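Local coordinates for mandelate racemase/muconate lactonizing enzyme family protein (Roseovarius nubinhibens ISM, PDB 3U4F), which probably acts as a magnesium-dependent hydro-lyase of the enolase superfamily, binding its metal in the mouth of a TIM-like barrel, at residues L218-Q223 / E247-D252; A136-M141 / H161-F166; G128-T133 / L321-P326. One frame throughout, in Å; residues are numbered along the deposited sequence.

Overall arrangement
Contact 2 is the buried one: it pairs strands 132-139 and 165-169 in the wall of the barrel and packs apolar side chains beside them. Contact 3 shares strand 132-139 but takes its N-terminal end and the loop before it, at the surface, where one arginine near the C-terminal end of helix 313-322 binds two backbone carbonyls and a serine hydroxyl. Contact 1, partly buried, lies about 21 Å from contact 2 and 30 Å from contact 3, measured between centres. It packs outer helix 212-224 against the turn after helix 239-248, with a magnesium ion beyond. Strand pairing thus combines with aromatic-alanine packing in the core, apolar packing joins helix and turn, and charged hydrogen bonding holds the strand's beginning.

Contact 1 of 3, residues L218-Q223 / E247-D252; sequences LGKLLQ and EALDID. With MG (magnesium ion), chain G.
Much of this contact is apolar packing, and it starts where Leu249 CD1 lies against the bare backbone of Gly219, 3.6 Å from its CA. Glycine suits the place because a beta carbon there would fall 2.1 Å from that same methyl. With CG of Leu249 anti to its carbonyl carbon (chi1 -60°), the branched end is directed at helix 212-224. The other branch, CD2, meets the aliphatic part of Lys220, whose CD is 3.9 Å from it. Lys220 begins by pointing away from the loop, and bends at chi2 and chi4 bring its methylenes back over the leucine. Ile251 uses a different branch for each neighbour: its extended CG1-CD1 arm reaches Leu222 CB at 3.8 Å, while CB and CG2 lie beside the long side chain of Gln223, which extends across the turn, with Gln223 CG 3.8 Å from Ile251 CB.

Helices 212-224 and 239-248 are outer helices of the (beta/alpha) barrel of the enolase superfamily. The first is packed here against the turn that follows the second, where Leu249 is the first residue to leave helical geometry and the chain heads for strand 253-255. Phe230, on strand 229-231, which lies between the two helices in sequence, is touched by Leu218, Leu222 and Leu249.

Metal coordination involves the backbone of the same turn. While its side chain faces helix 212-224, Leu249 O binds a magnesium ion at 2.1 Å, and Ser246 O with four waters completes six oxygen ligands. Ile251 O accepts a hydrogen bond of 2.7 Å from water 2, one of those ligands, and Asp250 O a weak one from water 1. This magnesium is distinct from the one bound in the guanidine pocket, about 13 Å from the side chain of Leu222.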
ATOM      1  N   LEU A 218     -24.934  13.725  11.878  1.00 11.33           N
ATOM      2  CA  LEU A 218     -24.657  14.698  10.805  1.00 11.20           C
ATOM      3  C   LEU A 218     -25.502  14.432   9.570  1.00 10.98           C
ATOM      4  O   LEU A 218     -26.014  15.386   8.959  1.00 12.28           O
ATOM      5  CB  LEU A 218     -23.175  14.718  10.409  1.00 10.01           C
ATOM      6  CG  LEU A 218     -22.720  15.619   9.233  1.00 11.22           C
ATOM      7  CD1 LEU A 218     -23.198  17.051   9.405  1.00 11.47           C
ATOM      8  CD2 LEU A 218     -21.178  15.582   9.096  1.00  9.07           C
ATOM      9  N   GLY A 219     -25.622  13.167   9.174  1.00 10.97           N
ATOM     10  CA  GLY A 219     -26.434  12.802   8.015  1.00 11.87           C
ATOM     11  C   GLY A 219     -27.877  13.286   8.112  1.00 13.17           C
ATOM     12  O   GLY A 219     -28.482  13.676   7.102  1.00 12.28           O
ATOM     13  N   LYS A 220     -28.438  13.260   9.321  1.00 13.23           N
ATOM     14  CA  LYS A 220     -29.796  13.820   9.547  1.00 14.76           C
ATOM     15  C   LYS A 220     -29.865  15.321   9.336  1.00 14.20           C
ATOM     16  O   LYS A 220     -30.833  15.818   8.756  1.00 15.37           O
ATOM     17  CB  LYS A 220     -30.307  13.546  10.972  1.00 15.38           C
ATOM     18  CG  LYS A 220     -30.221  12.121  11.413  1.00 19.61           C
ATOM     19  CD  LYS A 220     -30.884  11.184  10.474  1.00 24.52           C
ATOM     20  CE  LYS A 220     -30.801   9.792  11.041  1.00 29.00           C
ATOM     21  NZ  LYS A 220     -31.419   9.732  12.396  1.00 30.70           N
ATOM     22  N   LEU A 221     -28.873  16.044   9.840  1.00 13.39           N
ATOM     23  CA  LEU A 221     -28.782  17.484   9.634  1.00 13.24           C
ATOM     24  C   LEU A 221     -28.636  17.804   8.128  1.00 13.04           C
ATOM     25  O   LEU A 221     -29.237  18.748   7.617  1.00 12.77           O
ATOM     26  CB  LEU A 221     -27.596  18.058  10.416  1.00 13.85           C
ATOM     27  CG  LEU A 221     -27.292  19.560  10.356  1.00 14.78           C
ATOM     28  CD1 LEU A 221     -28.444  20.396  10.977  1.00 18.45           C
ATOM     29  CD2 LEU A 221     -25.982  19.874  11.093  1.00 16.23           C
ATOM     30  N   LEU A 222     -27.808  17.031   7.428  1.00 11.95           N
ATOM     31  CA  LEU A 222     -27.603  17.230   5.979  1.00 11.01           C
ATOM     32  C   LEU A 222     -28.932  17.028   5.237  1.00 11.59           C
ATOM     33  O   LEU A 222     -29.304  17.816   4.352  1.00 12.12           O
ATOM     34  CB  LEU A 222     -26.575  16.206   5.465  1.00 10.04           C
ATOM     35  CG  LEU A 222     -25.146  16.351   5.977  1.00  9.13           C
ATOM     36  CD1 LEU A 222     -24.291  15.190   5.468  1.00  8.46           C
ATOM     37  CD2 LEU A 222     -24.568  17.674   5.563  1.00  8.42           C
ATOM     38  N   GLN A 223     -29.641  15.969   5.604  1.00 12.76           N
ATOM     39  CA  GLN A 223     -30.962  15.685   5.039  1.00 14.74           C
ATOM     40  C   GLN A 223     -31.952  16.823   5.312  1.00 15.93           C
ATOM     41  O   GLN A 223     -32.661  17.232   4.392  1.00 16.59           O
ATOM     42  CB  GLN A 223     -31.483  14.353   5.557  1.00 14.76           C
ATOM     43  CG  GLN A 223     -30.737  13.157   4.955  1.00 15.47           C
ATOM     44  CD  GLN A 223     -31.086  11.832   5.595  1.00 17.46           C
ATOM     45  OE1 GLN A 223     -31.736  11.780   6.654  1.00 21.69           O
ATOM     46  NE2 GLN A 223     -30.649  10.758   4.981  1.00 12.97           N
ATOM     47  N   GLU A 247     -26.682   2.578   5.368  1.00 12.56           N
ATOM     48  CA  GLU A 247     -27.953   1.895   5.696  1.00 14.60           C
ATOM     49  C   GLU A 247     -28.924   2.748   6.509  1.00 14.71           C
ATOM     50  O   GLU A 247     -30.145   2.622   6.337  1.00 15.47           O
ATOM     51  CB  GLU A 247     -27.721   0.523   6.353  1.00 14.52           C
ATOM     52  CG  GLU A 247     -27.182  -0.534   5.390  1.00 20.29           C
ATOM     53  CD  GLU A 247     -26.744  -1.821   6.100  1.00 26.42           C
ATOM     54  OE1 GLU A 247     -26.196  -1.753   7.227  1.00 32.56           O
ATOM     55  OE2 GLU A 247     -26.945  -2.914   5.531  1.00 31.25           O
ATOM     56  N   ALA A 248     -28.400   3.604   7.390  1.00 14.34           N
ATOM     57  CA  ALA A 248     -29.246   4.461   8.229  1.00 14.38           C
ATOM     58  C   ALA A 248     -29.744   5.739   7.532  1.00 14.36           C
ATOM     59  O   ALA A 248     -30.711   6.355   7.992  1.00 13.06           O
ATOM     60  CB  ALA A 248     -28.521   4.825   9.556  1.00 14.40           C
ATOM     61  N   LEU A 249     -29.085   6.156   6.454  1.00 13.10           N
ATOM     62  CA  LEU A 249     -29.415   7.445   5.812  1.00 12.58           C
ATOM     63  C   LEU A 249     -30.052   7.313   4.428  1.00 12.23           C
ATOM     64  O   LEU A 249     -29.760   6.385   3.699  1.00 12.83           O
ATOM     65  CB  LEU A 249     -28.184   8.342   5.692  1.00 12.24           C
ATOM     66  CG  LEU A 249     -27.527   8.701   7.025  1.00 11.28           C
ATOM     67  CD1 LEU A 249     -26.191   9.439   6.775  1.00 12.07           C
ATOM     68  CD2 LEU A 249     -28.472   9.581   7.845  1.00  8.18           C
ATOM     69  N   ASP A 250     -30.915   8.264   4.096  1.00 13.31           N
ATOM     70  CA  ASP A 250     -31.436   8.404   2.746  1.00 14.02           C
ATOM     71  C   ASP A 250     -30.470   9.175   1.841  1.00 13.36           C
ATOM     72  O   ASP A 250     -30.428   8.894   0.646  1.00 14.09           O
ATOM     73  CB  ASP A 250     -32.782   9.120   2.744  1.00 14.77           C
ATOM     74  CG  ASP A 250     -33.856   8.329   3.454  1.00 19.44           C
ATOM     75  OD1 ASP A 250     -33.930   7.096   3.242  1.00 23.51           O
ATOM     76  OD2 ASP A 250     -34.611   8.951   4.217  1.00 25.71           O
ATOM     77  N   ILE A 251     -29.738  10.147   2.382  1.00 12.34           N
ATOM     78  CA  ILE A 251     -28.747  10.897   1.576  1.00 11.33           C
ATOM     79  C   ILE A 251     -27.710   9.899   1.020  1.00 11.31           C
ATOM     80  O   ILE A 251     -27.366   8.930   1.702  1.00 10.48           O
ATOM     81  CB  ILE A 251     -28.090  12.051   2.396  1.00 11.29           C
ATOM     82  CG1 ILE A 251     -27.145  12.915   1.520  1.00 11.34           C
ATOM     83  CG2 ILE A 251     -27.449  11.506   3.703  1.00 11.18           C
ATOM     84  CD1 ILE A 251     -26.749  14.252   2.185  1.00 10.68           C
ATOM     85  N   ASP A 252     -27.262  10.106  -0.226  1.00 11.12           N
ATOM     86  CA  ASP A 252     -26.191   9.295  -0.812  1.00 10.34           C
ATOM     87  C   ASP A 252     -24.937   9.450   0.033  1.00  9.79           C
ATOM     88  O   ASP A 252     -24.499  10.585   0.309  1.00 10.22           O
ATOM     89  CB  ASP A 252     -25.835   9.756  -2.241  1.00 10.52           C
ATOM     90  CG  ASP A 252     -26.818   9.267  -3.302  1.00 13.35           C
ATOM     91  OD1 ASP A 252     -27.604   8.326  -3.051  1.00 14.10           O
ATOM     92  OD2 ASP A 252     -26.777   9.833  -4.413  1.00 13.85           O
TER
HETATM   93 MG    MG G 374     -28.752   4.991   2.531  1.00 14.63          MG
HETATM   94  O   HOH W   1     -29.927   5.634   0.840  1.00 13.44           O
HETATM   95  O   HOH W   2     -27.186   6.305   2.047  1.00 13.25           O
HETATM   96  O   HOH W   3     -27.930   3.515   1.240  1.00 12.03           O
HETATM   97  O   HOH W   4     -30.451   3.691   2.921  1.00 11.03           O

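Contact 2 of 3, residues A136-M141 / H161-F166; sequences AYASSM and HGFDAF
Phe163 lays one face of its ring against Ala138, whose CB sits 3.9 Å from the ring centroid and nearly on the normal, a CH-pi contact. Ala136 approaches differently: its carbonyl O lies in the ring plane at the edge, 3.8 Å from Phe163 CD1. A small alanine suits position 138, since a longer side chain would compete with the ring for space. Asp164 comes next; its backbone N gives a 3.0 Å hydrogen bond to water 5, which lies 2.7 Å from Ala136 O, and its carboxylate forms a salt bridge with Arg135.

Ala165 opens the strand. Its O accepts a hydrogen bond from Ala138 N (3.0 Å, 155° at the hydrogen), and its CB touches Tyr137 CB at 3.5 Å. Because CG of Tyr137 stands between its own backbone N and carbonyl carbon (chi1 71°), the ring then leads away from Ala165, toward the magnesium and guanidine pocket, where OH is hydrogen-bonded to Lys167. Phe166 forms the parallel beta bridge with Ala138; its CA lies 3.4 Å from Ala138 O in a CA-H...O contact, and its CD1 is 3.9 Å from Ala138 CB. Strand 132-139, helix 147-161 and strand 165-169 make a beta-alpha-beta unit of the barrel, and Met154 of that helix touches both Ala138 and Phe166.

The chemistry divides by face: Ala138 and Phe166 seal strand against helix, while Tyr137, from the other side of the strand, presents a hydroxyl to Lys167 of the guanidine pocket; the strand pairing is therefore likely to help set where that hydroxyl stands.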
ATOM      1  N   ALA A 136     -19.868  20.258 -13.669  1.00  9.00           N
ATOM      2  CA  ALA A 136     -18.806  20.266 -12.642  1.00  8.99           C
ATOM      3  C   ALA A 136     -19.369  20.717 -11.300  1.00  9.43           C
ATOM      4  O   ALA A 136     -20.304  21.532 -11.254  1.00  9.42           O
ATOM      5  CB  ALA A 136     -17.679  21.179 -13.057  1.00  9.04           C
ATOM      6  N   TYR A 137     -18.817  20.201 -10.201  1.00  8.81           N
ATOM      7  CA  TYR A 137     -19.075  20.834  -8.915  1.00  8.30           C
ATOM      8  C   TYR A 137     -17.833  21.555  -8.406  1.00  8.81           C
ATOM      9  O   TYR A 137     -16.717  21.046  -8.544  1.00  7.57           O
ATOM     10  CB  TYR A 137     -19.647  19.844  -7.885  1.00  8.33           C
ATOM     11  CG  TYR A 137     -18.721  18.770  -7.304  1.00  7.90           C
ATOM     12  CD1 TYR A 137     -17.978  19.018  -6.153  1.00  9.34           C
ATOM     13  CD2 TYR A 137     -18.701  17.479  -7.847  1.00  7.37           C
ATOM     14  CE1 TYR A 137     -17.159  18.008  -5.583  1.00 10.05           C
ATOM     15  CE2 TYR A 137     -17.929  16.459  -7.298  1.00  8.09           C
ATOM     16  CZ  TYR A 137     -17.160  16.728  -6.152  1.00  8.54           C
ATOM     17  OH  TYR A 137     -16.393  15.722  -5.586  1.00  8.21           O
ATOM     18  N   ALA A 138     -18.046  22.740  -7.832  1.00  8.92           N
ATOM     19  CA  ALA A 138     -17.005  23.550  -7.209  1.00  8.65           C
ATOM     20  C   ALA A 138     -16.581  22.904  -5.890  1.00  9.46           C
ATOM     21  O   ALA A 138     -17.378  22.764  -4.977  1.00 10.63           O
ATOM     22  CB  ALA A 138     -17.509  24.962  -6.970  1.00  8.79           C
ATOM     23  N   SER A 139     -15.345  22.443  -5.829  1.00  9.92           N
ATOM     24  CA  SER A 139     -14.905  21.687  -4.679  1.00 10.05           C
ATOM     25  C   SER A 139     -13.911  22.532  -3.865  1.00  9.98           C
ATOM     26  O   SER A 139     -12.803  22.853  -4.318  1.00  9.08           O
ATOM     27  CB  SER A 139     -14.313  20.343  -5.097  1.00  9.92           C
ATOM     28  OG  SER A 139     -14.091  19.511  -3.978  1.00 10.64           O
ATOM     29  N   SER A 140     -14.344  22.894  -2.661  1.00 10.65           N
ATOM     30  CA  SER A 140     -13.459  23.458  -1.658  1.00 10.98           C
ATOM     31  C   SER A 140     -12.622  22.357  -0.989  1.00 11.19           C
ATOM     32  O   SER A 140     -13.158  21.310  -0.576  1.00 11.36           O
ATOM     33  CB  SER A 140     -14.277  24.169  -0.591  1.00 10.89           C
ATOM     34  OG  SER A 140     -13.460  24.443   0.544  1.00 11.64           O
HETATM   35  N   MSE A 141     -11.332  22.628  -0.840  1.00 12.36           N
HETATM   36  CA  MSE A 141     -10.412  21.725  -0.141  1.00 13.82           C
HETATM   37  C   MSE A 141     -10.251  22.118   1.323  1.00 14.08           C
HETATM   38  O   MSE A 141      -9.700  21.345   2.106  1.00 15.37           O
HETATM   39  CB  MSE A 141      -9.018  21.735  -0.826  1.00 14.45           C
HETATM   40  CG  MSE A 141      -9.052  21.380  -2.310  1.00 17.97           C
HETATM   41 SE   MSE A 141      -9.774  19.553  -2.531  1.00 29.48          SE
HETATM   42  CE  MSE A 141     -10.692  19.723  -4.246  1.00 22.04           C
ATOM     43  N   HIS A 161     -18.739  31.588 -13.051  1.00 20.17           N
ATOM     44  CA  HIS A 161     -18.590  30.378 -13.879  1.00 19.11           C
ATOM     45  C   HIS A 161     -19.837  29.521 -14.097  1.00 17.74           C
ATOM     46  O   HIS A 161     -19.835  28.622 -14.942  1.00 16.82           O
ATOM     47  CB  HIS A 161     -17.415  29.545 -13.343  1.00 19.41           C
ATOM     48  CG  HIS A 161     -16.158  30.344 -13.204  1.00 22.00           C
ATOM     49  ND1 HIS A 161     -15.514  30.900 -14.288  1.00 24.74           N
ATOM     50  CD2 HIS A 161     -15.459  30.732 -12.112  1.00 24.56           C
ATOM     51  CE1 HIS A 161     -14.458  31.577 -13.872  1.00 25.18           C
ATOM     52  NE2 HIS A 161     -14.399  31.489 -12.555  1.00 24.45           N
ATOM     53  N   GLY A 162     -20.901  29.804 -13.349  1.00 16.18           N
ATOM     54  CA  GLY A 162     -22.167  29.121 -13.562  1.00 15.93           C
ATOM     55  C   GLY A 162     -22.308  27.801 -12.823  1.00 14.48           C
ATOM     56  O   GLY A 162     -23.207  27.018 -13.133  1.00 15.16           O
ATOM     57  N   PHE A 163     -21.407  27.519 -11.871  1.00 14.20           N
ATOM     58  CA  PHE A 163     -21.533  26.290 -11.064  1.00 13.48           C
ATOM     59  C   PHE A 163     -22.924  26.249 -10.426  1.00 13.64           C
ATOM     60  O   PHE A 163     -23.416  27.290  -9.997  1.00 12.72           O
ATOM     61  CB  PHE A 163     -20.511  26.267  -9.908  1.00 13.79           C
ATOM     62  CG  PHE A 163     -19.074  26.133 -10.341  1.00 12.97           C
ATOM     63  CD1 PHE A 163     -18.572  24.906 -10.785  1.00 13.54           C
ATOM     64  CD2 PHE A 163     -18.212  27.220 -10.267  1.00 12.27           C
ATOM     65  CE1 PHE A 163     -17.215  24.775 -11.152  1.00 14.33           C
ATOM     66  CE2 PHE A 163     -16.858  27.105 -10.633  1.00 14.46           C
ATOM     67  CZ  PHE A 163     -16.367  25.873 -11.095  1.00 13.58           C
ATOM     68  N   ASP A 164     -23.527  25.060 -10.345  1.00 12.12           N
ATOM     69  CA  ASP A 164     -24.796  24.881  -9.612  1.00 12.75           C
ATOM     70  C   ASP A 164     -24.703  23.743  -8.598  1.00 11.21           C
ATOM     71  O   ASP A 164     -25.715  23.247  -8.127  1.00 11.62           O
ATOM     72  CB  ASP A 164     -25.963  24.649 -10.576  1.00 12.89           C
ATOM     73  CG  ASP A 164     -25.907  23.300 -11.296  1.00 17.16           C
ATOM     74  OD1 ASP A 164     -24.977  22.479 -11.090  1.00 20.02           O
ATOM     75  OD2 ASP A 164     -26.839  23.059 -12.101  1.00 20.75           O
ATOM     76  N   ALA A 165     -23.471  23.314  -8.319  1.00 10.83           N
ATOM     77  CA  ALA A 165     -23.161  22.277  -7.323  1.00  9.96           C
ATOM     78  C   ALA A 165     -21.870  22.658  -6.604  1.00  9.96           C
ATOM     79  O   ALA A 165     -20.928  23.167  -7.231  1.00  9.35           O
ATOM     80  CB  ALA A 165     -22.994  20.929  -8.017  1.00 10.35           C
ATOM     81  N   PHE A 166     -21.814  22.403  -5.298  1.00  8.99           N
ATOM     82  CA  PHE A 166     -20.747  22.952  -4.447  1.00  9.75           C
ATOM     83  C   PHE A 166     -20.448  21.965  -3.320  1.00 10.08           C
ATOM     84  O   PHE A 166     -21.369  21.481  -2.666  1.00  9.52           O
ATOM     85  CB  PHE A 166     -21.158  24.296  -3.820  1.00  9.81           C
ATOM     86  CG  PHE A 166     -21.670  25.311  -4.819  1.00 10.56           C
ATOM     87  CD1 PHE A 166     -20.814  26.253  -5.363  1.00 11.53           C
ATOM     88  CD2 PHE A 166     -23.003  25.304  -5.205  1.00 11.81           C
ATOM     89  CE1 PHE A 166     -21.279  27.185  -6.300  1.00 12.27           C
ATOM     90  CE2 PHE A 166     -23.480  26.199  -6.155  1.00 13.09           C
ATOM     91  CZ  PHE A 166     -22.606  27.144  -6.705  1.00 13.32           C
TER
HETATM   92  O   HOH W   5     -22.331  23.070 -12.186  1.00 14.83           O

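Contact 3 of 3, residues G128-T133 / L321-P326; sequences GGSAGT and LLRAIP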
ATOM      1  N   GLY A 128     -15.495   4.443 -25.842  1.00 16.66           N
ATOM      2  CA  GLY A 128     -16.892   4.263 -26.181  1.00 17.64           C
ATOM      3  C   GLY A 128     -17.778   5.475 -25.995  1.00 17.65           C
ATOM      4  O   GLY A 128     -18.969   5.406 -26.281  1.00 18.65           O
ATOM      5  N   GLY A 129     -17.236   6.586 -25.506  1.00 16.32           N
ATOM      6  CA  GLY A 129     -18.026   7.808 -25.362  1.00 16.14           C
ATOM      7  C   GLY A 129     -17.771   8.784 -26.504  1.00 15.68           C
ATOM      8  O   GLY A 129     -17.562   8.377 -27.647  1.00 16.30           O
ATOM      9  N   SER A 130     -17.765  10.064 -26.195  1.00 15.02           N
ATOM     10  CA  SER A 130     -17.564  11.107 -27.207  1.00 15.22           C
ATOM     11  C   SER A 130     -17.119  12.377 -26.531  1.00 14.72           C
ATOM     12  O   SER A 130     -17.318  12.558 -25.319  1.00 13.99           O
ATOM     13  CB  SER A 130     -18.870  11.355 -27.974  1.00 16.05           C
ATOM     14  OG  SER A 130     -19.895  11.711 -27.073  1.00 15.23           O
ATOM     15  N   ALA A 131     -16.525  13.273 -27.306  1.00 13.60           N
ATOM     16  CA  ALA A 131     -16.289  14.627 -26.846  1.00 12.99           C
ATOM     17  C   ALA A 131     -17.611  15.319 -26.451  1.00 12.68           C
ATOM     18  O   ALA A 131     -18.695  15.036 -27.013  1.00 12.89           O
ATOM     19  CB  ALA A 131     -15.569  15.430 -27.955  1.00 13.52           C
ATOM     20  N   GLY A 132     -17.532  16.213 -25.475  1.00 11.98           N
ATOM     21  CA  GLY A 132     -18.709  16.965 -25.020  1.00 11.36           C
ATOM     22  C   GLY A 132     -18.539  17.484 -23.612  1.00 10.36           C
ATOM     23  O   GLY A 132     -17.448  17.479 -23.074  1.00 10.32           O
ATOM     24  N   THR A 133     -19.621  17.960 -23.007  1.00 10.19           N
ATOM     25  CA  THR A 133     -19.519  18.663 -21.744  1.00 10.52           C
ATOM     26  C   THR A 133     -19.813  17.728 -20.565  1.00 10.53           C
ATOM     27  O   THR A 133     -20.421  16.665 -20.735  1.00 10.35           O
ATOM     28  CB  THR A 133     -20.540  19.808 -21.670  1.00 10.48           C
ATOM     29  OG1 THR A 133     -21.823  19.243 -21.909  1.00 10.62           O
ATOM     30  CG2 THR A 133     -20.246  20.887 -22.756  1.00 12.43           C
ATOM     31  N   LEU A 321     -13.115  10.108 -18.785  1.00  7.60           N
ATOM     32  CA  LEU A 321     -13.811   8.936 -18.242  1.00  8.61           C
ATOM     33  C   LEU A 321     -15.345   9.148 -18.073  1.00  8.08           C
ATOM     34  O   LEU A 321     -16.161   8.278 -18.426  1.00  9.62           O
ATOM     35  CB  LEU A 321     -13.189   8.534 -16.897  1.00  8.70           C
ATOM     36  CG  LEU A 321     -13.747   7.226 -16.320  1.00 12.77           C
ATOM     37  CD1 LEU A 321     -12.882   6.089 -16.793  1.00 16.13           C
ATOM     38  CD2 LEU A 321     -13.786   7.256 -14.794  1.00 15.69           C
ATOM     39  N   LEU A 322     -15.730  10.286 -17.526  1.00  7.37           N
ATOM     40  CA  LEU A 322     -17.152  10.627 -17.341  1.00  7.77           C
ATOM     41  C   LEU A 322     -17.906  10.785 -18.663  1.00  9.44           C
ATOM     42  O   LEU A 322     -19.133  10.621 -18.692  1.00  9.57           O
ATOM     43  CB  LEU A 322     -17.302  11.909 -16.504  1.00  7.82           C
ATOM     44  CG  LEU A 322     -16.968  11.799 -15.007  1.00  7.12           C
ATOM     45  CD1 LEU A 322     -16.959  13.168 -14.300  1.00  8.39           C
ATOM     46  CD2 LEU A 322     -17.958  10.826 -14.283  1.00  9.41           C
ATOM     47  N   ARG A 323     -17.184  11.119 -19.733  1.00  8.94           N
ATOM     48  CA  ARG A 323     -17.802  11.194 -21.077  1.00 10.58           C
ATOM     49  C   ARG A 323     -18.035   9.816 -21.666  1.00 11.78           C
ATOM     50  O   ARG A 323     -18.727   9.680 -22.686  1.00 13.83           O
ATOM     51  CB  ARG A 323     -16.975  12.072 -22.031  1.00  9.58           C
ATOM     52  CG  ARG A 323     -17.018  13.564 -21.749  1.00  9.23           C
ATOM     53  CD  ARG A 323     -18.434  14.233 -21.959  1.00 11.19           C
ATOM     54  NE  ARG A 323     -19.048  13.833 -23.232  1.00 11.24           N
ATOM     55  CZ  ARG A 323     -20.286  14.130 -23.618  1.00 12.81           C
ATOM     56  NH1 ARG A 323     -21.086  14.867 -22.859  1.00 11.98           N
ATOM     57  NH2 ARG A 323     -20.721  13.679 -24.794  1.00 13.84           N
ATOM     58  N   ALA A 324     -17.490   8.777 -21.036  1.00 11.41           N
ATOM     59  CA  ALA A 324     -17.555   7.443 -21.635  1.00 11.49           C
ATOM     60  C   ALA A 324     -18.352   6.428 -20.861  1.00 12.67           C
ATOM     61  O   ALA A 324     -19.070   5.645 -21.469  1.00 12.99           O
ATOM     62  CB  ALA A 324     -16.132   6.882 -21.948  1.00 10.83           C
ATOM     63  N   ILE A 325     -18.237   6.401 -19.530  1.00 11.49           N
ATOM     64  CA  ILE A 325     -18.805   5.248 -18.813  1.00 12.11           C
ATOM     65  C   ILE A 325     -20.335   5.351 -18.736  1.00 12.35           C
ATOM     66  O   ILE A 325     -20.874   6.437 -18.579  1.00 12.63           O
ATOM     67  CB  ILE A 325     -18.177   5.062 -17.409  1.00 11.54           C
ATOM     68  CG1 ILE A 325     -18.348   6.326 -16.573  1.00 12.06           C
ATOM     69  CG2 ILE A 325     -16.688   4.700 -17.562  1.00 11.31           C
ATOM     70  CD1 ILE A 325     -18.125   6.092 -15.080  1.00 10.94           C
ATOM     71  N   PRO A 326     -21.035   4.219 -18.855  1.00 13.89           N
ATOM     72  CA  PRO A 326     -22.504   4.336 -18.927  1.00 14.15           C
ATOM     73  C   PRO A 326     -23.110   4.697 -17.563  1.00 14.16           C
ATOM     74  O   PRO A 326     -24.236   5.222 -17.494  1.00 13.98           O
ATOM     75  CB  PRO A 326     -22.946   2.931 -19.366  1.00 15.00           C
ATOM     76  CG  PRO A 326     -21.834   2.008 -18.953  1.00 15.07           C
ATOM     77  CD  PRO A 326     -20.561   2.845 -19.102  1.00 13.48           C
TER
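Arg323 bends twice along its chain, at chi2 (-66°) and chi3 (-47°), and so curls its guanidinium back along residues 130-133. Ser130 meets it with OG held between its own backbone N and carbonyl carbon, which keeps the hydroxyl near Arg323 NH2 (3.1 Å). The grip on Ser130 is side-on: Arg323 NE gives a nearly straight bond to Ser130 O (3.0 Å, 168°), NH2 one to OG, and both acceptors lie close to the guanidinium plane. At the far end Arg323 NH1 donates to Thr133 O at 2.9 Å, in the carbonyl plane and on a lone pair.

Gly132 CA covers one face of the guanidinium, 3.5 Å from Arg323 CZ. A side chain there would run into that group, and the backbone angles of Gly132 independently call for glycine. At Gly129 the need is steric, since a beta carbon would clash with Arg323 O and Ala324 CA; its own CA lies 3.3 Å from Arg323 O in a CA-H...O contact.

The loop follows helix 123-126, which Gly128 ends in a Schellman motif, and leads into strand 132-139; Arg323 lies near the C-terminal end of helix 313-322. The contact is thus at the N-terminal end of the strand, away from the metal and guanidine sites. A leucine in place of Arg323 would probably leave the carbonyls of Ser130 and Thr133 without these donors and let the start of the strand shift. One cation, spread over three nitrogens, satisfies two main-chain carbonyls and a hydroxyl, a task suited to arginine's planar, multi-donor head.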